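Local coordinates for acetyltransferase, GNAT family (Streptococcus pneumoniae, PDB 2I79), which probably transfers the acetyl group of acetyl coenzyme A, which it binds, to an acceptor amine, at residues E44-E47 with I48-N51; R131-A134 with A135-L138; A111-W114 with A115-S118. One frame throughout, in Å; residues are numbered along the deposited sequence.

From the N terminus, the chain forms strand 5-9 and helix 15-26 before reaching contact 1, within helix 43-55. Strands 60-66, 69-77 and 87-94 follow, then contact 3 near the C-terminal end of helix 103-117, and, after strand 123-129, contact 2 at the start of helix 133-141. Each contact joins neighbouring turns of one continuous stretch and closes no long loop; the three come in series, and none nests in or crosses another. Contact 1 ties its helix to helix 15-26; contacts 3 and 2 seat theirs on the mixed sheet. Contacts 1 and 2 lie on opposite sides of the chain's centre, their own centres about 30 Å apart, while contacts 2 and 3 approach to about 7 Å between nearest atoms.

Contact 1: residues E44-E47 with I48-N51; sequences EEME and IFLN
Met46 meets both Phe49 and Leu50, one turn further along helix 43-55. The Met46 side chain leaves with CG anti to the backbone N (chi1 -180°) and then bends at chi2 and chi3, which sets SD beside the ring of Phe49. There Met46 SD lies 3.7 Å from Phe49 CD2, approaching the ring obliquely in a Met-aromatic contact, the two side chains running alongside each other in the same direction. Nearer its root, Met46 CG packs against one methyl of Leu50, CD1, at 3.9 Å, the two side chains meeting at a slant.

This is the i to i+3 and i to i+4 spacing of an alpha helix whose apolar face turns toward the protein: Met46 also touches Leu18, Val19 and Leu22 of helix 15-26, and Leu50 reaches Leu18 as well.

Backbone hydrogen bonds run beneath. Leu50 N donates to Met46 O at 2.8 Å, and Asn51 N to Glu47 O at 3.0 Å. The preceding pair is weak: Ile48 N stands 3.5 Å from Glu44 O, and Phe49 N 3.3 Å from Glu45 O. Glu44, Glu45 and Glu47 are exposed, Glu45 and Glu47 on different flanks of the helix.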
loop_
_atom_site.group_PDB
_atom_site.type_symbol
_atom_site.label_atom_id
_atom_site.label_comp_id
_atom_site.label_asym_id
_atom_site.label_seq_id
_atom_site.Cartn_x
_atom_site.Cartn_y
_atom_site.Cartn_z
ATOM N N GLU A 44 -7.483 -3.992 -22.611
ATOM C CA GLU A 44 -6.554 -2.963 -23.101
ATOM C C GLU A 44 -5.760 -2.347 -21.959
ATOM O O GLU A 44 -4.516 -2.258 -22.027
ATOM C CB GLU A 44 -7.332 -1.915 -23.909
ATOM C CG GLU A 44 -7.981 -2.506 -25.225
ATOM C CD GLU A 44 -9.160 -3.534 -25.021
ATOM O OE1 GLU A 44 -9.947 -3.447 -24.025
ATOM O OE2 GLU A 44 -9.309 -4.435 -25.903
ATOM N N GLU A 45 -6.460 -2.003 -20.877
ATOM C CA GLU A 45 -5.808 -1.552 -19.652
ATOM C C GLU A 45 -4.892 -2.590 -18.992
ATOM O O GLU A 45 -3.869 -2.234 -18.385
ATOM C CB GLU A 45 -6.864 -1.101 -18.632
ATOM C CG GLU A 45 -7.578 0.215 -19.001
ATOM C CD GLU A 45 -8.698 0.561 -18.033
ATOM O OE1 GLU A 45 -9.322 -0.379 -17.473
ATOM O OE2 GLU A 45 -8.949 1.775 -17.818
ATOM N N MET A 46 -5.250 -3.874 -19.083
ATOM C CA MET A 46 -4.383 -4.896 -18.513
ATOM C C MET A 46 -3.066 -4.982 -19.290
ATOM O O MET A 46 -2.021 -5.225 -18.708
ATOM C CB MET A 46 -5.070 -6.257 -18.453
ATOM C CG MET A 46 -4.181 -7.344 -17.852
ATOM S SD MET A 46 -3.811 -7.132 -16.085
ATOM C CE MET A 46 -5.404 -7.536 -15.388
ATOM N N GLU A 47 -3.146 -4.802 -20.601
ATOM C CA GLU A 47 -1.983 -4.873 -21.491
ATOM C C GLU A 47 -0.893 -3.845 -21.065
ATOM O O GLU A 47 0.301 -4.155 -21.047
ATOM C CB GLU A 47 -2.467 -4.672 -22.931
ATOM C CG GLU A 47 -1.646 -5.340 -24.020
ATOM C CD GLU A 47 -2.375 -5.435 -25.386
ATOM O OE1 GLU A 47 -3.624 -5.600 -25.453
ATOM O OE2 GLU A 47 -1.664 -5.388 -26.409
ATOM N N ILE A 48 -1.318 -2.647 -20.670
ATOM C CA ILE A 48 -0.434 -1.642 -20.060
ATOM C C ILE A 48 0.210 -2.173 -18.763
ATOM O O ILE A 48 1.440 -2.301 -18.644
ATOM C CB ILE A 48 -1.222 -0.314 -19.800
ATOM C CG1 ILE A 48 -1.560 0.369 -21.145
ATOM C CG2 ILE A 48 -0.435 0.638 -18.847
ATOM C CD1 ILE A 48 -2.795 1.279 -21.126
ATOM N N PHE A 49 -0.617 -2.522 -17.796
ATOM C CA PHE A 49 -0.087 -3.118 -16.581
ATOM C C PHE A 49 0.979 -4.198 -16.886
ATOM O O PHE A 49 2.050 -4.226 -16.259
ATOM C CB PHE A 49 -1.213 -3.690 -15.723
ATOM C CG PHE A 49 -0.727 -4.411 -14.492
ATOM C CD1 PHE A 49 -0.268 -3.699 -13.390
ATOM C CD2 PHE A 49 -0.716 -5.807 -14.437
ATOM C CE1 PHE A 49 0.191 -4.361 -12.250
ATOM C CE2 PHE A 49 -0.271 -6.472 -13.303
ATOM C CZ PHE A 49 0.188 -5.742 -12.203
ATOM N N LEU A 50 0.686 -5.081 -17.841
ATOM C CA LEU A 50 1.561 -6.224 -18.120
ATOM C C LEU A 50 2.911 -5.815 -18.750
ATOM O O LEU A 50 3.953 -6.424 -18.431
ATOM C CB LEU A 50 0.832 -7.275 -18.968
ATOM C CG LEU A 50 -0.211 -8.067 -18.181
ATOM C CD1 LEU A 50 -0.861 -9.108 -19.058
ATOM C CD2 LEU A 50 0.411 -8.727 -16.975
ATOM N N ASN A 51 2.892 -4.799 -19.617
ATOM C CA ASN A 51 4.127 -4.205 -20.148
ATOM C C ASN A 51 5.022 -3.647 -19.007
ATOM O O ASN A 51 6.226 -3.952 -18.936
ATOM C CB ASN A 51 3.818 -3.113 -21.209
ATOM C CG ASN A 51 3.232 -3.696 -22.525
ATOM O OD1 ASN A 51 3.679 -4.740 -23.009
ATOM N ND2 ASN A 51 2.236 -3.014 -23.102
#

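Contact 2: residues R131-A134 with A135-L138; sequences RNQA and AVHL. With ACO (acetyl coenzyme *a), chain G.
Asn132 and Ala135 meet at the N-terminal end of helix 133-141, where the cofactor is also gripped. Asn132 ND2 donates an N-H to the pantetheine carbonyl O5P of acetyl coenzyme A, a short bond of 2.6 Å bent to 144° at the hydrogen. At the other end of the contact, His137 NE2 donates to O8A of the 3'-phosphate, 2.8 Å away and fairly straight at 166°, with the oxygen in the plane of the imidazole at its edge. Asn132 to Ala135, His137 and Leu138 all belong to the acetyl coenzyme A pocket of this GNAT-family protein, and one helix start holds both the pantetheine arm and the 3'-phosphate.

Backbone bonds start the helix behind these groups. Asn132, at the N-cap and the centre of an inverse gamma turn, offers its O to Val136 N at 3.0 Å; Gln133 O takes His137 N at 2.8 Å, and Ala134 O takes Leu138 N.

Packing fills in around the polar ends. Carried round beside its own carbonyl carbon (chi1 -174°), the Asn132 amide lies against the methyl of Ala135, ND2 being 3.4 Å from Ala135 CB. Ala134 CB approaches the adenine, 3.6 Å from N7A of the cofactor, while Gln133 CB nears N1A. Leu138 CD1 lies 3.8 Å from O5B of the cofactor, the oxygen linking ribose to pyrophosphate.

Arg131, just ahead of the helix, forms a salt bridge with Asp30. Ala135 and Val136 rest on Val128 of strand 123-129, and Val136 also touches Tyr165 of strand 160-170, which seats the helix on the sheet with the cofactor alongside.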
loop_
_atom_site.group_PDB
_atom_site.type_symbol
_atom_site.label_atom_id
_atom_site.label_comp_id
_atom_site.label_asym_id
_atom_site.label_seq_id
_atom_site.Cartn_x
_atom_site.Cartn_y
_atom_site.Cartn_z
ATOM N N ARG A 131 -8.724 -15.069 9.438
ATOM C CA ARG A 131 -9.541 -16.253 9.162
ATOM C C ARG A 131 -9.136 -17.047 7.918
ATOM O O ARG A 131 -9.606 -18.159 7.731
ATOM C CB ARG A 131 -11.003 -15.822 8.992
ATOM C CG ARG A 131 -11.248 -15.065 7.709
ATOM C CD ARG A 131 -12.688 -14.714 7.497
ATOM N NE ARG A 131 -12.797 -14.040 6.230
ATOM C CZ ARG A 131 -13.816 -14.128 5.372
ATOM N NH1 ARG A 131 -14.887 -14.871 5.610
ATOM N NH2 ARG A 131 -13.763 -13.442 4.246
ATOM N N ASN A 132 -8.335 -16.462 7.027
ATOM C CA ASN A 132 -7.934 -17.158 5.790
ATOM C C ASN A 132 -6.769 -18.144 6.072
ATOM O O ASN A 132 -5.646 -17.962 5.637
ATOM C CB ASN A 132 -7.631 -16.126 4.677
ATOM C CG ASN A 132 -7.346 -16.767 3.323
ATOM O OD1 ASN A 132 -7.399 -17.996 3.171
ATOM N ND2 ASN A 132 -7.015 -15.942 2.341
ATOM N N GLN A 133 -7.059 -19.213 6.798
ATOM C CA GLN A 133 -5.995 -20.048 7.367
ATOM C C GLN A 133 -5.187 -20.867 6.346
ATOM O O GLN A 133 -4.026 -21.201 6.582
ATOM C CB GLN A 133 -6.572 -20.996 8.405
ATOM C CG GLN A 133 -5.662 -21.144 9.614
ATOM C CD GLN A 133 -6.084 -20.220 10.710
ATOM O OE1 GLN A 133 -6.686 -20.666 11.703
ATOM N NE2 GLN A 133 -5.824 -18.926 10.539
ATOM N N ALA A 134 -5.818 -21.211 5.230
ATOM C CA ALA A 134 -5.134 -21.856 4.115
ATOM C C ALA A 134 -3.980 -20.965 3.666
ATOM O O ALA A 134 -2.850 -21.435 3.497
ATOM C CB ALA A 134 -6.120 -22.091 2.957
ATOM N N ALA A 135 -4.283 -19.685 3.489
ATOM C CA ALA A 135 -3.303 -18.680 3.080
ATOM C C ALA A 135 -2.261 -18.458 4.164
ATOM O O ALA A 135 -1.068 -18.381 3.863
ATOM C CB ALA A 135 -3.974 -17.397 2.731
ATOM N N VAL A 136 -2.702 -18.413 5.426
ATOM C CA VAL A 136 -1.783 -18.136 6.513
ATOM C C VAL A 136 -0.801 -19.293 6.579
ATOM O O VAL A 136 0.395 -19.101 6.732
ATOM C CB VAL A 136 -2.510 -17.853 7.873
ATOM C CG1 VAL A 136 -1.522 -17.876 9.035
ATOM C CG2 VAL A 136 -3.226 -16.488 7.849
ATOM N N HIS A 137 -1.319 -20.499 6.385
ATOM C CA HIS A 137 -0.489 -21.702 6.340
ATOM C C HIS A 137 0.497 -21.752 5.155
ATOM O O HIS A 137 1.680 -22.135 5.315
ATOM C CB HIS A 137 -1.367 -22.945 6.296
ATOM C CG HIS A 137 -0.594 -24.196 6.061
ATOM N ND1 HIS A 137 0.056 -24.865 7.074
ATOM C CD2 HIS A 137 -0.322 -24.875 4.924
ATOM C CE1 HIS A 137 0.674 -25.921 6.574
ATOM N NE2 HIS A 137 0.469 -25.941 5.268
ATOM N N LEU A 138 -0.009 -21.422 3.970
ATOM C CA LEU A 138 0.788 -21.505 2.767
ATOM C C LEU A 138 1.986 -20.589 2.946
ATOM O O LEU A 138 3.117 -21.007 2.748
ATOM C CB LEU A 138 -0.029 -21.115 1.514
ATOM C CG LEU A 138 0.757 -21.005 0.178
ATOM C CD1 LEU A 138 1.192 -22.363 -0.371
ATOM C CD2 LEU A 138 -0.016 -20.244 -0.851
HETATM N N1A ACO G . -6.348 -24.454 7.130
HETATM C C2A ACO G . -5.031 -24.744 7.067
HETATM N N3A ACO G . -4.446 -25.232 5.955
HETATM C C4A ACO G . -5.160 -25.451 4.834
HETATM C C5A ACO G . -6.589 -25.147 4.814
HETATM C C6A ACO G . -7.161 -24.613 6.059
HETATM N N6A ACO G . -8.476 -24.312 6.118
HETATM N N7A ACO G . -7.039 -25.462 3.598
HETATM C C8A ACO G . -5.963 -25.927 2.892
HETATM N N9A ACO G . -4.846 -25.920 3.640
HETATM C C1B ACO G . -3.441 -26.305 3.326
HETATM C C2B ACO G . -3.176 -27.533 2.469
HETATM O O2B ACO G . -3.131 -28.730 3.249
HETATM C C3B ACO G . -1.811 -27.199 1.925
HETATM O O3B ACO G . -0.768 -27.334 2.874
HETATM P P3B ACO G . 0.312 -28.514 2.855
HETATM O O7A ACO G . -0.637 -29.603 3.329
HETATM O O8A ACO G . 1.409 -28.129 3.820
HETATM O O9A ACO G . 0.826 -28.618 1.441
HETATM C C4B ACO G . -1.890 -25.696 1.704
HETATM O O4B ACO G . -2.815 -25.206 2.668
HETATM C C5B ACO G . -2.322 -25.386 0.277
HETATM O O5B ACO G . -1.119 -25.396 -0.501
HETATM P P1A ACO G . -1.241 -25.397 -2.104
HETATM O O1A ACO G . -2.213 -26.457 -2.551
HETATM O O2A ACO G . 0.184 -25.355 -2.616
HETATM O O3A ACO G . -2.029 -23.999 -2.315
HETATM P P2A ACO G . -3.360 -23.699 -3.221
HETATM O O4A ACO G . -4.682 -24.206 -2.634
HETATM O O5A ACO G . -2.956 -24.079 -4.626
HETATM O O6A ACO G . -3.316 -22.077 -3.035
HETATM C CBP ACO G . -4.422 -20.179 -1.959
HETATM C CCP ACO G . -3.649 -21.473 -1.791
HETATM C CDP ACO G . -4.615 -19.561 -0.567
HETATM C CEP ACO G . -3.618 -19.260 -2.891
HETATM C CAP ACO G . -5.791 -20.481 -2.580
HETATM O OAP ACO G . -6.622 -21.255 -1.682
HETATM C C9P ACO G . -6.506 -19.205 -2.992
HETATM O O9P ACO G . -6.260 -18.695 -4.069
HETATM N N8P ACO G . -7.405 -18.704 -2.154
HETATM C C7P ACO G . -8.220 -17.510 -2.411
HETATM C C6P ACO G . -7.409 -16.228 -2.593
HETATM C C5P ACO G . -6.494 -15.992 -1.424
HETATM O O5P ACO G . -6.950 -16.012 -0.299
HETATM N N4P ACO G . -5.212 -15.780 -1.692
HETATM C C3P ACO G . -4.208 -15.524 -0.671
HETATM C C2P ACO G . -4.316 -14.140 -0.045
HETATM S S1P ACO G . -3.992 -12.911 -1.277
HETATM C C ACO G . -2.448 -12.404 -1.244
HETATM O O ACO G . -1.675 -13.278 -1.560
HETATM C CH3 ACO G . -2.132 -10.974 -0.842
#

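Contact 3: residues A111-W114 with A115-S118; sequences AIEW and AQAS
Trp114 meets Ser118 one turn on through its first torsion, which points CG directly away from the backbone N (chi1 -180°) and carries the indole out from the helix with a slight lean toward Ser118. Ser118 CB lies over one face of the Trp114 ring, 4.2 Å above its plane, offset toward the rim. The torsion of Ser118 itself serves a different bond: OG, set between its backbone N and carbonyl carbon (chi1 75°), reaches back to donate to Ala115 O at 2.8 Å. Nearer the root of the indole, Trp114 CE3 lies 3.4 Å from Ala115 N.

On another side of the helix, Gln116 extends its chain back across the preceding turn. Its CG lies 3.2 Å from Ile112 O, and its amide end meets the branch methyl of Ile112 at a slant, NE2 being 3.7 Å from Ile112 CG2.

Successive i to i+4 backbone bonds support these side chains: Ala115 N to Ala111 O and Gln116 N to Ile112 O, both 2.9 Å, followed by Ala117 N to Glu113 O. The last, Ser118 N to Trp114 O, is 3.0 Å but more bent, at 133°. Ser118 OG also bonds to the backbone N atoms of Ile120 and Leu121, tying Ser118 to the residues just beyond it.

Helix 103-117 is the crossover of the beta-alpha-beta unit joining strands 87-94 and 123-129. Ile112 and Ala115 pack on Leu124 of strand 123-129, while Ala111 and Trp114 touch Val74 and Ile76 of strand 69-77, respectively.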
loop_
_atom_site.group_PDB
_atom_site.type_symbol
_atom_site.label_atom_id
_atom_site.label_comp_id
_atom_site.label_asym_id
_atom_site.label_seq_id
_atom_site.Cartn_x
_atom_site.Cartn_y
_atom_site.Cartn_z
ATOM N N ALA A 111 8.054 -17.227 -7.368
ATOM C CA ALA A 111 8.061 -15.796 -7.111
ATOM C C ALA A 111 9.219 -15.465 -6.180
ATOM O O ALA A 111 9.943 -14.510 -6.415
ATOM C CB ALA A 111 6.715 -15.349 -6.508
ATOM N N ILE A 112 9.391 -16.263 -5.121
ATOM C CA ILE A 112 10.474 -16.040 -4.146
ATOM C C ILE A 112 11.863 -16.158 -4.797
ATOM O O ILE A 112 12.772 -15.375 -4.512
ATOM C CB ILE A 112 10.373 -17.022 -2.953
ATOM C CG1 ILE A 112 9.112 -16.733 -2.105
ATOM C CG2 ILE A 112 11.646 -16.971 -2.102
ATOM C CD1 ILE A 112 8.714 -17.902 -1.124
ATOM N N GLU A 113 12.009 -17.148 -5.670
ATOM C CA GLU A 113 13.256 -17.375 -6.382
ATOM C C GLU A 113 13.575 -16.196 -7.304
ATOM O O GLU A 113 14.714 -15.747 -7.352
ATOM C CB GLU A 113 13.137 -18.636 -7.221
ATOM C CG GLU A 113 14.278 -19.585 -7.070
ATOM C CD GLU A 113 14.035 -20.863 -7.851
ATOM O OE1 GLU A 113 13.943 -21.949 -7.211
ATOM O OE2 GLU A 113 13.918 -20.757 -9.104
ATOM N N TRP A 114 12.571 -15.703 -8.039
ATOM C CA TRP A 114 12.755 -14.525 -8.873
ATOM C C TRP A 114 13.162 -13.335 -7.988
ATOM O O TRP A 114 14.091 -12.597 -8.320
ATOM C CB TRP A 114 11.490 -14.202 -9.688
ATOM C CG TRP A 114 11.667 -12.988 -10.564
ATOM C CD1 TRP A 114 12.140 -12.963 -11.846
ATOM C CD2 TRP A 114 11.437 -11.615 -10.201
ATOM N NE1 TRP A 114 12.212 -11.675 -12.302
ATOM C CE2 TRP A 114 11.791 -10.826 -11.313
ATOM C CE3 TRP A 114 10.972 -10.977 -9.044
ATOM C CZ2 TRP A 114 11.669 -9.441 -11.310
ATOM C CZ3 TRP A 114 10.865 -9.608 -9.043
ATOM C CH2 TRP A 114 11.212 -8.854 -10.166
ATOM N N ALA A 115 12.487 -13.164 -6.855
ATOM C CA ALA A 115 12.734 -12.017 -6.002
ATOM C C ALA A 115 14.179 -12.040 -5.508
ATOM O O ALA A 115 14.858 -11.023 -5.515
ATOM C CB ALA A 115 11.750 -11.993 -4.839
ATOM N N GLN A 116 14.634 -13.219 -5.098
ATOM C CA GLN A 116 16.031 -13.454 -4.720
ATOM C C GLN A 116 17.022 -13.095 -5.835
ATOM O O GLN A 116 18.018 -12.407 -5.596
ATOM C CB GLN A 116 16.222 -14.925 -4.289
ATOM C CG GLN A 116 15.567 -15.264 -2.942
ATOM C CD GLN A 116 15.461 -16.765 -2.644
ATOM O OE1 GLN A 116 15.561 -17.616 -3.536
ATOM N NE2 GLN A 116 15.232 -17.090 -1.382
ATOM N N ALA A 117 16.742 -13.522 -7.058
ATOM C CA ALA A 117 17.673 -13.298 -8.151
ATOM C C ALA A 117 17.726 -11.830 -8.618
ATOM O O ALA A 117 18.742 -11.388 -9.166
ATOM C CB ALA A 117 17.343 -14.225 -9.308
ATOM N N SER A 118 16.650 -11.074 -8.390
ATOM C CA SER A 118 16.514 -9.716 -8.928
ATOM C C SER A 118 17.628 -8.757 -8.504
ATOM O O SER A 118 17.923 -7.787 -9.219
ATOM C CB SER A 118 15.162 -9.112 -8.537
ATOM O OG SER A 118 15.154 -8.730 -7.173
#